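Uncharacterized sugar kinase PH1459 (Pyrococcus horikoshii, PDB 3EWM) probably phosphorylates a sugar, perhaps fructose, as an ATP-binding carbohydrate kinase of the PfkB family. Local coordinates at residues L46-S51 and L253-L258; I4-E9 and N38-V43; E173-V178 and V196-N201; T143-I148 and L179-K184. One frame throughout, in Å; residues are numbered along the deposited sequence.

Interaction 1: L46-S51 and L253-L258; sequences LGVKSS and LLVGIL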
loop_
_atom_site.group_PDB
_atom_site.type_symbol
_atom_site.label_atom_id
_atom_site.label_comp_id
_atom_site.label_asym_id
_atom_site.label_seq_id
_atom_site.Cartn_x
_atom_site.Cartn_y
_atom_site.Cartn_z
ATOM N N LEU A 46 8.890 20.623 -19.987
ATOM C CA LEU A 46 9.242 21.983 -20.361
ATOM C C LEU A 46 10.609 22.095 -21.062
ATOM O O LEU A 46 11.050 23.199 -21.375
ATOM C CB LEU A 46 9.225 22.865 -19.114
ATOM C CG LEU A 46 7.867 22.945 -18.433
ATOM C CD1 LEU A 46 7.939 23.847 -17.216
ATOM C CD2 LEU A 46 6.833 23.457 -19.420
ATOM N N GLY A 47 11.266 20.959 -21.275
ATOM C CA GLY A 47 12.501 20.881 -22.080
ATOM C C GLY A 47 13.798 21.004 -21.305
ATOM O O GLY A 47 14.875 21.194 -21.900
ATOM N N VAL A 48 13.709 20.887 -19.979
ATOM C CA VAL A 48 14.866 21.082 -19.109
ATOM C C VAL A 48 15.304 19.739 -18.517
ATOM O O VAL A 48 14.457 18.943 -18.133
ATOM C CB VAL A 48 14.545 22.099 -17.989
ATOM C CG1 VAL A 48 15.607 22.104 -16.905
ATOM C CG2 VAL A 48 14.371 23.490 -18.582
ATOM N N LYS A 49 16.617 19.498 -18.471
ATOM C CA LYS A 49 17.179 18.293 -17.832
ATOM C C LYS A 49 16.678 18.171 -16.397
ATOM O O LYS A 49 16.823 19.092 -15.589
ATOM C CB LYS A 49 18.713 18.315 -17.818
ATOM C CG LYS A 49 19.381 17.889 -19.109
ATOM C CD LYS A 49 20.925 18.025 -18.986
ATOM C CE LYS A 49 21.407 19.452 -19.252
ATOM N NZ LYS A 49 22.900 19.516 -19.456
ATOM N N SER A 50 16.067 17.030 -16.102
ATOM C CA SER A 50 15.403 16.808 -14.828
ATOM C C SER A 50 15.848 15.488 -14.246
ATOM O O SER A 50 15.851 14.476 -14.932
ATOM C CB SER A 50 13.892 16.790 -15.044
ATOM O OG SER A 50 13.215 16.647 -13.827
ATOM N N SER A 51 16.215 15.506 -12.970
ATOM C CA SER A 51 16.661 14.308 -12.273
ATOM C C SER A 51 15.868 14.172 -10.998
ATOM O O SER A 51 15.572 15.161 -10.327
ATOM C CB SER A 51 18.140 14.411 -11.884
ATOM O OG SER A 51 18.978 14.359 -13.008
ATOM N N LEU A 253 7.674 27.348 -12.489
ATOM C CA LEU A 253 8.353 28.369 -11.718
ATOM C C LEU A 253 9.854 28.132 -11.748
ATOM O O LEU A 253 10.642 29.062 -11.950
ATOM C CB LEU A 253 7.854 28.382 -10.277
ATOM C CG LEU A 253 8.229 29.656 -9.528
ATOM C CD1 LEU A 253 7.367 30.817 -10.031
ATOM C CD2 LEU A 253 8.041 29.462 -8.032
ATOM N N LEU A 254 10.221 26.873 -11.537
ATOM C CA LEU A 254 11.608 26.453 -11.489
ATOM C C LEU A 254 12.275 26.580 -12.844
ATOM O O LEU A 254 13.374 27.111 -12.943
ATOM C CB LEU A 254 11.700 25.021 -10.964
ATOM C CG LEU A 254 11.176 24.859 -9.525
ATOM C CD1 LEU A 254 11.596 23.519 -8.957
ATOM C CD2 LEU A 254 11.683 26.012 -8.629
ATOM N N VAL A 255 11.605 26.103 -13.884
ATOM C CA VAL A 255 12.118 26.282 -15.249
ATOM C C VAL A 255 12.242 27.776 -15.601
ATOM O O VAL A 255 13.266 28.189 -16.135
ATOM C CB VAL A 255 11.295 25.486 -16.285
ATOM C CG1 VAL A 255 11.684 25.873 -17.690
ATOM C CG2 VAL A 255 11.529 23.969 -16.085
ATOM N N GLY A 256 11.223 28.572 -15.268
ATOM C CA GLY A 256 11.264 30.031 -15.439
ATOM C C GLY A 256 12.456 30.696 -14.779
ATOM O O GLY A 256 13.199 31.465 -15.410
ATOM N N ILE A 257 12.649 30.393 -13.505
ATOM C CA ILE A 257 13.779 30.911 -12.753
ATOM C C ILE A 257 15.106 30.492 -13.409
ATOM O O ILE A 257 16.040 31.296 -13.538
ATOM C CB ILE A 257 13.701 30.436 -11.287
ATOM C CG1 ILE A 257 12.561 31.164 -10.569
ATOM C CG2 ILE A 257 15.041 30.651 -10.561
ATOM C CD1 ILE A 257 12.069 30.476 -9.306
ATOM N N LEU A 258 15.181 29.232 -13.832
ATOM C CA LEU A 258 16.379 28.744 -14.507
ATOM C C LEU A 258 16.642 29.486 -15.830
ATOM O O LEU A 258 17.774 29.839 -16.131
ATOM C CB LEU A 258 16.253 27.241 -14.764
ATOM C CG LEU A 258 17.453 26.577 -15.448
ATOM C CD1 LEU A 258 18.591 26.344 -14.432
ATOM C CD2 LEU A 258 17.013 25.272 -16.081
#
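L46 and V48 pack against V255 and L258 on one face of the large sheet of the ribokinase-like (PfkB) fold. Segment 46-51 runs from the end of helix 35-45 into strand 49-57. Segment 253-258 belongs to helix 245-259, which covers the same face.

The contact across the segments is apolar throughout, and no hydrogen bond joins them. V255 is shared by two partners. Its CG2 lies 3.8 Å from L46 CD1, where the two side chains meet at a slant. Its CG1 lies 3.7 Å from V48 CG2, and here the side chains run past each other in opposite directions. V48 has its CG1 opposite the backbone N (chi1 168°). With this torsion CG2 faces V255 and CG1 reaches L258, about one turn further on. V43 of helix 35-45 packs on both V48 and V255 and helps to enclose the contact.

The backbone sets the bend between L46 and V48. G47 ends helix 35-45 in a Schellman motif, with a positive phi of 93°.

Polar groups are served elsewhere. S50 OG bonds to A40 O, and S51 OG bonds to D75 OD2. Backbone bonds from K49 and S51 to I4 hold the strand in the sheet.

At the outer end, L258 CD2 and V48 CG1 meet tip to tip at 3.6 Å.

Interaction 2: I4-E9 and N38-V43; sequences IASIGE and NVAVGV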
loop_
_atom_site.group_PDB
_atom_site.type_symbol
_atom_site.label_atom_id
_atom_site.label_comp_id
_atom_site.label_asym_id
_atom_site.label_seq_id
_atom_site.Cartn_x
_atom_site.Cartn_y
_atom_site.Cartn_z
ATOM N N ILE A 4 17.669 20.575 -13.233
ATOM C CA ILE A 4 16.869 20.700 -12.027
ATOM C C ILE A 4 16.691 19.323 -11.388
ATOM O O ILE A 4 16.202 18.387 -12.023
ATOM C CB ILE A 4 15.514 21.367 -12.305
ATOM C CG1 ILE A 4 15.747 22.793 -12.846
ATOM C CG2 ILE A 4 14.670 21.372 -11.026
ATOM C CD1 ILE A 4 14.496 23.500 -13.365
ATOM N N ALA A 5 17.125 19.191 -10.143
ATOM C CA ALA A 5 17.016 17.915 -9.430
ATOM C C ALA A 5 15.903 18.020 -8.425
ATOM O O ALA A 5 15.827 18.992 -7.671
ATOM C CB ALA A 5 18.314 17.553 -8.737
ATOM N N SER A 6 15.036 17.021 -8.405
ATOM C CA SER A 6 14.031 16.939 -7.367
ATOM C C SER A 6 14.370 15.795 -6.435
ATOM O O SER A 6 14.922 14.769 -6.850
ATOM C CB SER A 6 12.642 16.762 -7.964
ATOM O OG SER A 6 12.343 17.843 -8.832
ATOM N N ILE A 7 14.088 15.989 -5.160
ATOM C CA ILE A 7 14.376 14.956 -4.186
ATOM C C ILE A 7 13.204 14.793 -3.262
ATOM O O ILE A 7 12.687 15.763 -2.717
ATOM C CB ILE A 7 15.723 15.186 -3.397
ATOM C CG1 ILE A 7 15.949 14.057 -2.377
ATOM C CG2 ILE A 7 15.793 16.582 -2.738
ATOM C CD1 ILE A 7 17.295 14.136 -1.648
ATOM N N GLY A 8 12.779 13.552 -3.091
ATOM C CA GLY A 8 11.716 13.250 -2.146
ATOM C C GLY A 8 10.909 12.048 -2.602
ATOM O O GLY A 8 11.430 11.160 -3.274
ATOM N N GLU A 9 9.627 12.066 -2.257
ATOM C CA GLU A 9 8.757 10.928 -2.390
ATOM C C GLU A 9 8.481 10.590 -3.856
ATOM O O GLU A 9 8.207 11.472 -4.678
ATOM C CB GLU A 9 7.453 11.139 -1.598
ATOM C CG GLU A 9 6.531 12.193 -2.112
ATOM C CD GLU A 9 6.861 13.601 -1.647
ATOM O OE1 GLU A 9 8.001 13.852 -1.191
ATOM O OE2 GLU A 9 5.969 14.471 -1.795
ATOM N N ASN A 38 6.376 14.488 -9.777
ATOM C CA ASN A 38 5.485 15.189 -10.694
ATOM C C ASN A 38 6.145 16.449 -11.213
ATOM O O ASN A 38 6.004 16.793 -12.379
ATOM C CB ASN A 38 4.146 15.546 -10.035
ATOM C CG ASN A 38 3.461 14.350 -9.379
ATOM O OD1 ASN A 38 3.720 13.201 -9.714
ATOM N ND2 ASN A 38 2.583 14.632 -8.413
ATOM N N VAL A 39 6.843 17.150 -10.326
ATOM C CA VAL A 39 7.569 18.352 -10.712
ATOM C C VAL A 39 8.710 17.976 -11.671
ATOM O O VAL A 39 8.938 18.648 -12.673
ATOM C CB VAL A 39 8.145 19.097 -9.494
ATOM C CG1 VAL A 39 9.026 20.276 -9.965
ATOM C CG2 VAL A 39 7.032 19.616 -8.602
ATOM N N ALA A 40 9.397 16.885 -11.357
ATOM C CA ALA A 40 10.508 16.420 -12.194
ATOM C C ALA A 40 10.027 16.136 -13.607
ATOM O O ALA A 40 10.696 16.502 -14.569
ATOM C CB ALA A 40 11.153 15.171 -11.603
ATOM N N VAL A 41 8.871 15.486 -13.729
ATOM C CA VAL A 41 8.274 15.234 -15.047
ATOM C C VAL A 41 7.895 16.560 -15.736
ATOM O O VAL A 41 8.186 16.751 -16.916
ATOM C CB VAL A 41 7.068 14.258 -14.935
ATOM C CG1 VAL A 41 6.226 14.230 -16.228
ATOM C CG2 VAL A 41 7.566 12.870 -14.564
ATOM N N GLY A 42 7.291 17.476 -14.987
ATOM C CA GLY A 42 6.962 18.804 -15.519
ATOM C C GLY A 42 8.175 19.523 -16.074
ATOM O O GLY A 42 8.137 20.027 -17.190
ATOM N N VAL A 43 9.255 19.550 -15.296
ATOM C CA VAL A 43 10.537 20.151 -15.720
ATOM C C VAL A 43 11.022 19.561 -17.039
ATOM O O VAL A 43 11.335 20.296 -17.982
ATOM C CB VAL A 43 11.600 20.005 -14.635
ATOM C CG1 VAL A 43 12.992 20.384 -15.150
ATOM C CG2 VAL A 43 11.217 20.860 -13.422
#
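I4 and S6 of strand 3-7 face V43, V39 and A40 of helix 35-45. I4 meets V43 through two of its atoms. I4 CD1 and I4 CB each lie 3.9 Å from V43 CG1. This methyl points away from its own N across the CA-CB bond (chi1 169°), which directs it at the strand. S6 OG lies 4.0 Å from A40 CB and 4.3 Å from V39 CG1. The small A40 lets the backbones come close here, with 6.0 Å between S6 CA and A40 CA.

The axis of helix segment 38-43 passes 8.3 Å from that of strand segment 4-7, nearly antiparallel at 165°. This begins a beta-alpha-beta crossover: strand 3-7 and strand 49-57 are parallel neighbours in the large sheet, with helix 35-45 in the connection. That connection also contains strands 11-16 and 27-33 of the smaller sheet.

Farther out, M250 and D247 of helix 245-259 touch V39, and L254 touches I4. N38 holds its helix to nearby parts through bonds from ND2 to D247 OD2 and from OD1 to W286 NE1. The side chain of V39 is about 7 Å from that of K190, an ATP-binding residue.

S6 OG, the one polar side-chain atom at the interface, bonds to N129 ND2 of strand 127-131. No hydrogen bond joins helix and strand, so they meet by van der Waals contact, and the sheet satisfies the buried hydroxyl.

Interaction 3: E173-V178 and V196-N201; sequences EEMIKV and VLYLEN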
loop_
_atom_site.group_PDB
_atom_site.type_symbol
_atom_site.label_atom_id
_atom_site.label_comp_id
_atom_site.label_asym_id
_atom_site.label_seq_id
_atom_site.Cartn_x
_atom_site.Cartn_y
_atom_site.Cartn_z
ATOM N N GLU A 173 5.349 19.229 16.763
ATOM C CA GLU A 173 6.453 20.115 17.139
ATOM C C GLU A 173 7.678 19.863 16.267
ATOM O O GLU A 173 8.353 20.803 15.854
ATOM C CB GLU A 173 6.791 19.999 18.629
ATOM C CG GLU A 173 5.678 20.524 19.529
ATOM C CD GLU A 173 6.054 20.567 21.001
ATOM O OE1 GLU A 173 6.961 19.806 21.420
ATOM O OE2 GLU A 173 5.429 21.367 21.739
ATOM N N GLU A 174 7.953 18.598 15.966
ATOM C CA GLU A 174 9.024 18.280 15.036
ATOM C C GLU A 174 8.733 18.859 13.646
ATOM O O GLU A 174 9.633 19.368 12.984
ATOM C CB GLU A 174 9.267 16.774 14.961
ATOM C CG GLU A 174 10.720 16.407 14.663
ATOM C CD GLU A 174 11.746 17.109 15.577
ATOM O OE1 GLU A 174 11.373 17.684 16.629
ATOM O OE2 GLU A 174 12.944 17.074 15.233
HETATM N N MSE A 175 7.470 18.802 13.242
HETATM C CA MSE A 175 7.027 19.294 11.937
HETATM C C MSE A 175 7.280 20.778 11.757
HETATM O O MSE A 175 7.815 21.207 10.747
HETATM C CB MSE A 175 5.538 19.048 11.760
HETATM C CG MSE A 175 5.024 19.567 10.435
HETATM SE SE MSE A 175 3.108 19.670 10.406
HETATM C CE MSE A 175 2.898 21.332 11.402
ATOM N N ILE A 176 6.864 21.560 12.749
ATOM C CA ILE A 176 7.066 22.995 12.729
ATOM C C ILE A 176 8.555 23.333 12.663
ATOM O O ILE A 176 8.951 24.267 11.975
ATOM C CB ILE A 176 6.393 23.646 13.965
ATOM C CG1 ILE A 176 4.871 23.648 13.782
ATOM C CG2 ILE A 176 6.945 25.053 14.214
ATOM C CD1 ILE A 176 4.373 24.495 12.607
ATOM N N LYS A 177 9.369 22.561 13.375
ATOM C CA LYS A 177 10.818 22.760 13.369
ATOM C C LYS A 177 11.425 22.442 12.005
ATOM O O LYS A 177 12.212 23.226 11.471
ATOM C CB LYS A 177 11.476 21.925 14.461
ATOM C CG LYS A 177 11.168 22.454 15.869
ATOM C CD LYS A 177 11.941 21.723 16.951
ATOM C CE LYS A 177 11.269 21.913 18.308
ATOM N NZ LYS A 177 12.135 21.439 19.417
ATOM N N VAL A 178 11.052 21.303 11.437
ATOM C CA VAL A 178 11.634 20.896 10.146
ATOM C C VAL A 178 11.120 21.764 8.999
ATOM O O VAL A 178 11.869 22.068 8.088
ATOM C CB VAL A 178 11.426 19.397 9.814
ATOM C CG1 VAL A 178 11.953 18.512 10.947
ATOM C CG2 VAL A 178 9.992 19.104 9.559
ATOM N N VAL A 196 0.369 29.238 4.544
ATOM C CA VAL A 196 0.998 30.472 5.018
ATOM C C VAL A 196 0.370 30.843 6.352
ATOM O O VAL A 196 1.076 31.040 7.337
ATOM C CB VAL A 196 0.850 31.620 4.007
ATOM C CG1 VAL A 196 1.287 32.960 4.624
ATOM C CG2 VAL A 196 1.666 31.315 2.782
ATOM N N LEU A 197 -0.964 30.882 6.383
ATOM C CA LEU A 197 -1.682 31.268 7.592
ATOM C C LEU A 197 -1.332 30.310 8.736
ATOM O O LEU A 197 -1.003 30.734 9.843
ATOM C CB LEU A 197 -3.194 31.269 7.341
ATOM C CG LEU A 197 -4.044 31.751 8.520
ATOM C CD1 LEU A 197 -3.731 33.222 8.868
ATOM C CD2 LEU A 197 -5.528 31.551 8.211
ATOM N N TYR A 198 -1.374 29.018 8.441
ATOM C CA TYR A 198 -1.163 28.000 9.453
ATOM C C TYR A 198 0.228 28.104 10.079
ATOM O O TYR A 198 0.397 28.115 11.318
ATOM C CB TYR A 198 -1.394 26.613 8.847
ATOM C CG TYR A 198 -1.188 25.494 9.838
ATOM C CD1 TYR A 198 -2.155 25.203 10.793
ATOM C CD2 TYR A 198 -0.015 24.730 9.821
ATOM C CE1 TYR A 198 -1.968 24.162 11.710
ATOM C CE2 TYR A 198 0.185 23.695 10.729
ATOM C CZ TYR A 198 -0.790 23.421 11.671
ATOM O OH TYR A 198 -0.591 22.405 12.574
ATOM N N LEU A 199 1.223 28.188 9.213
ATOM C CA LEU A 199 2.598 28.211 9.650
ATOM C C LEU A 199 3.016 29.539 10.261
ATOM O O LEU A 199 3.623 29.563 11.331
ATOM C CB LEU A 199 3.501 27.823 8.494
ATOM C CG LEU A 199 3.338 26.345 8.104
ATOM C CD1 LEU A 199 4.179 26.027 6.887
ATOM C CD2 LEU A 199 3.712 25.459 9.266
ATOM N N GLU A 200 2.650 30.640 9.611
ATOM C CA GLU A 200 3.059 31.964 10.084
ATOM C C GLU A 200 2.448 32.295 11.428
ATOM O O GLU A 200 3.059 33.005 12.225
ATOM C CB GLU A 200 2.761 33.041 9.048
ATOM C CG GLU A 200 3.654 32.919 7.827
ATOM C CD GLU A 200 3.681 34.160 6.970
ATOM O OE1 GLU A 200 2.722 34.961 7.031
ATOM O OE2 GLU A 200 4.669 34.317 6.221
ATOM N N ASN A 201 1.266 31.736 11.687
ATOM C CA ASN A 201 0.628 31.835 12.989
ATOM C C ASN A 201 1.277 30.999 14.081
ATOM O O ASN A 201 0.881 31.072 15.245
ATOM C CB ASN A 201 -0.866 31.520 12.876
ATOM C CG ASN A 201 -1.637 32.694 12.332
ATOM O OD1 ASN A 201 -1.063 33.783 12.134
ATOM N ND2 ASN A 201 -2.919 32.502 12.080
#
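M175, a selenomethionine, reaches from helix 172-185 to Y198 of helix 193-200. From CB the chain runs out extended: CG lies trans to the backbone N (chi1 179°) and SE continues the line. CB, CG and SE serve to carry the chain outward. The chain then bends at the last torsion, with chi3 at 79°, and this brings the terminal methyl to the tyrosine. M175 CE meets the edge of the Y198 ring, close to its plane. M175 CE lies 3.7 Å from Y198 CE2 and 3.8 Å from Y198 OH. The two residues approach head-on, and the methyl, not the selenium, makes the touch. W168 packs on M175 from a loop.

A second apolar pair lies beside the first. I176 CD1 is 3.5 Å from L199 CD2. These chains pass alongside each other, pointing opposite ways, and each reaches inward with a terminal methyl. I176 CA and L199 CA, 7.5 Å apart, are the closest CA atoms of the two segments. Q202 touches I176, and V206 touches L199.

No hydrogen bond crosses between the segments. The contact is partly buried, its centre about 19 Å from the centre of the chain. It joins two consecutive helices of the alpha/beta ribokinase-like (PfkB) fold, connected through strand 188-192 of the large sheet. Helix 172-185 lies between helix 193-200 and helix 140-151, whose R141 touches E174 and V178.

Interaction 4: T143-I148 and L179-K184; sequences TVMKVI and LEESIK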
loop_
_atom_site.group_PDB
_atom_site.type_symbol
_atom_site.label_atom_id
_atom_site.label_comp_id
_atom_site.label_asym_id
_atom_site.label_seq_id
_atom_site.Cartn_x
_atom_site.Cartn_y
_atom_site.Cartn_z
ATOM N N THR A 143 18.180 12.697 6.098
ATOM C CA THR A 143 18.974 12.548 4.907
ATOM C C THR A 143 18.728 13.728 3.969
ATOM O O THR A 143 19.678 14.373 3.527
ATOM C CB THR A 143 18.679 11.213 4.200
ATOM O OG1 THR A 143 19.102 10.125 5.043
ATOM C CG2 THR A 143 19.406 11.140 2.854
ATOM N N VAL A 144 17.454 14.015 3.699
ATOM C CA VAL A 144 17.102 15.105 2.800
ATOM C C VAL A 144 17.587 16.422 3.390
ATOM O O VAL A 144 18.122 17.240 2.661
ATOM C CB VAL A 144 15.591 15.124 2.455
ATOM C CG1 VAL A 144 15.187 16.370 1.656
ATOM C CG2 VAL A 144 15.241 13.878 1.654
HETATM N N MSE A 145 17.445 16.604 4.702
HETATM C CA MSE A 145 17.859 17.874 5.312
HETATM C C MSE A 145 19.358 18.069 5.120
HETATM O O MSE A 145 19.815 19.164 4.821
HETATM C CB MSE A 145 17.468 17.960 6.789
HETATM C CG MSE A 145 15.956 18.103 7.032
HETATM SE SE MSE A 145 15.183 19.575 5.980
HETATM C CE MSE A 145 16.077 21.035 6.862
ATOM N N LYS A 146 20.112 16.984 5.269
ATOM C CA LYS A 146 21.546 17.011 4.988
ATOM C C LYS A 146 21.875 17.337 3.538
ATOM O O LYS A 146 22.754 18.133 3.279
ATOM C CB LYS A 146 22.202 15.711 5.444
ATOM C CG LYS A 146 22.258 15.656 6.962
ATOM C CD LYS A 146 23.022 14.463 7.483
ATOM C CE LYS A 146 23.204 14.628 8.985
ATOM N NZ LYS A 146 21.900 14.530 9.703
ATOM N N VAL A 147 21.152 16.750 2.595
ATOM C CA VAL A 147 21.386 17.053 1.180
ATOM C C VAL A 147 21.228 18.552 0.912
ATOM O O VAL A 147 22.110 19.205 0.330
ATOM C CB VAL A 147 20.468 16.209 0.265
ATOM C CG1 VAL A 147 20.605 16.633 -1.186
ATOM C CG2 VAL A 147 20.782 14.719 0.412
ATOM N N ILE A 148 20.108 19.092 1.375
ATOM C CA ILE A 148 19.788 20.502 1.217
ATOM C C ILE A 148 20.836 21.401 1.885
ATOM O O ILE A 148 21.324 22.329 1.267
ATOM C CB ILE A 148 18.367 20.802 1.763
ATOM C CG1 ILE A 148 17.325 19.888 1.089
ATOM C CG2 ILE A 148 18.011 22.288 1.610
ATOM C CD1 ILE A 148 17.354 19.865 -0.465
ATOM N N LEU A 179 9.846 22.155 9.054
ATOM C CA LEU A 179 9.295 23.054 8.045
ATOM C C LEU A 179 9.986 24.394 8.094
ATOM O O LEU A 179 10.361 24.927 7.062
ATOM C CB LEU A 179 7.782 23.238 8.181
ATOM C CG LEU A 179 6.889 22.026 7.879
ATOM C CD1 LEU A 179 5.432 22.418 8.081
ATOM C CD2 LEU A 179 7.093 21.463 6.502
ATOM N N GLU A 180 10.178 24.935 9.297
ATOM C CA GLU A 180 10.884 26.195 9.416
ATOM C C GLU A 180 12.314 26.067 8.915
ATOM O O GLU A 180 12.782 26.928 8.203
ATOM C CB GLU A 180 10.859 26.738 10.842
ATOM C CG GLU A 180 11.402 28.143 10.908
ATOM C CD GLU A 180 11.297 28.732 12.275
ATOM O OE1 GLU A 180 11.131 27.974 13.249
ATOM O OE2 GLU A 180 11.393 29.962 12.364
ATOM N N GLU A 181 13.002 24.991 9.279
ATOM C CA GLU A 181 14.388 24.839 8.839
ATOM C C GLU A 181 14.477 24.741 7.320
ATOM O O GLU A 181 15.361 25.336 6.721
ATOM C CB GLU A 181 15.080 23.652 9.518
ATOM C CG GLU A 181 15.322 23.875 11.008
ATOM C CD GLU A 181 15.715 22.611 11.743
ATOM O OE1 GLU A 181 16.040 22.707 12.949
ATOM O OE2 GLU A 181 15.700 21.526 11.118
ATOM N N SER A 182 13.531 24.021 6.721
ATOM C CA SER A 182 13.450 23.851 5.270
ATOM C C SER A 182 13.165 25.164 4.573
ATOM O O SER A 182 13.773 25.478 3.567
ATOM C CB SER A 182 12.339 22.849 4.908
ATOM O OG SER A 182 12.599 21.580 5.463
ATOM N N ILE A 183 12.210 25.919 5.104
ATOM C CA ILE A 183 11.850 27.196 4.520
ATOM C C ILE A 183 13.062 28.129 4.569
ATOM O O ILE A 183 13.390 28.784 3.583
ATOM C CB ILE A 183 10.636 27.824 5.229
ATOM C CG1 ILE A 183 9.357 27.016 4.913
ATOM C CG2 ILE A 183 10.484 29.265 4.773
ATOM C CD1 ILE A 183 8.148 27.330 5.818
ATOM N N LYS A 184 13.743 28.146 5.718
ATOM C CA LYS A 184 14.932 28.982 5.905
ATOM C C LYS A 184 16.087 28.602 4.975
ATOM O O LYS A 184 16.897 29.451 4.619
ATOM C CB LYS A 184 15.364 28.989 7.374
ATOM C CG LYS A 184 14.455 29.882 8.231
ATOM C CD LYS A 184 14.883 29.898 9.682
ATOM C CE LYS A 184 14.257 31.073 10.409
ATOM N NZ LYS A 184 14.804 31.199 11.798
#
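M145 sets out with CG beside its backbone N (chi1 -70°), then bends at chi2 and chi3 (-52°, -67°), and the bends bring its selenium and methyl to S182 and E181. M145 is a selenomethionine. The contact joins helices 140-151 and 172-185, two neighbouring helices on one face of the large sheet in the ribokinase-like fold.

S182 OG has its hydrogen bond in its own helix, to V178 O one turn back, so this buried hydroxyl is satisfied locally. The selenium and methyl of M145 only lie against it. No hydrogen bond crosses between the segments. M145 CE lies 3.8 Å from S182 OG, so both ends of the SE-CE bond border the hydroxyl.

E181 takes part through the base of its side chain. It crosses M145 at about a right angle, at the exposed margin of the contact.

The inner margin faces the sheet. F130 and F159, from strands 127-131 and 156-160, touch S182. L185 packs on M145 and I148 just beyond segment 179-184.

Two atom pairs carry the contact: M145 CE lies 3.9 Å from E181 CB, and M145 SE lies 3.3 Å from S182 OG.

How the interactions relate
Interactions 1 and 2 share one side of the large sheet, where helices 35-45 and 245-259 cover neighbouring strands 3-7 and 49-57. They touch directly, and S51 O and S6 N form a probable hydrogen bond. Interactions 3 and 4 share helix 172-185, and L199 CD2 packs on L179 CD1 between them. Strand 3-7 also links the two sides: I7 CD1 lies 3.9 Å from V144 CG2. Interaction 2 is deepest. Interactions 1 and 4 are also buried, the latter with exposed E181 at its margin; interaction 3 is only partly buried. Branched aliphatic chains dominate interaction 1, interaction 2 adds a buried serine hydroxyl and a small alanine to an Ile-Val pair, and selenomethionines bridge helices in 3 and 4.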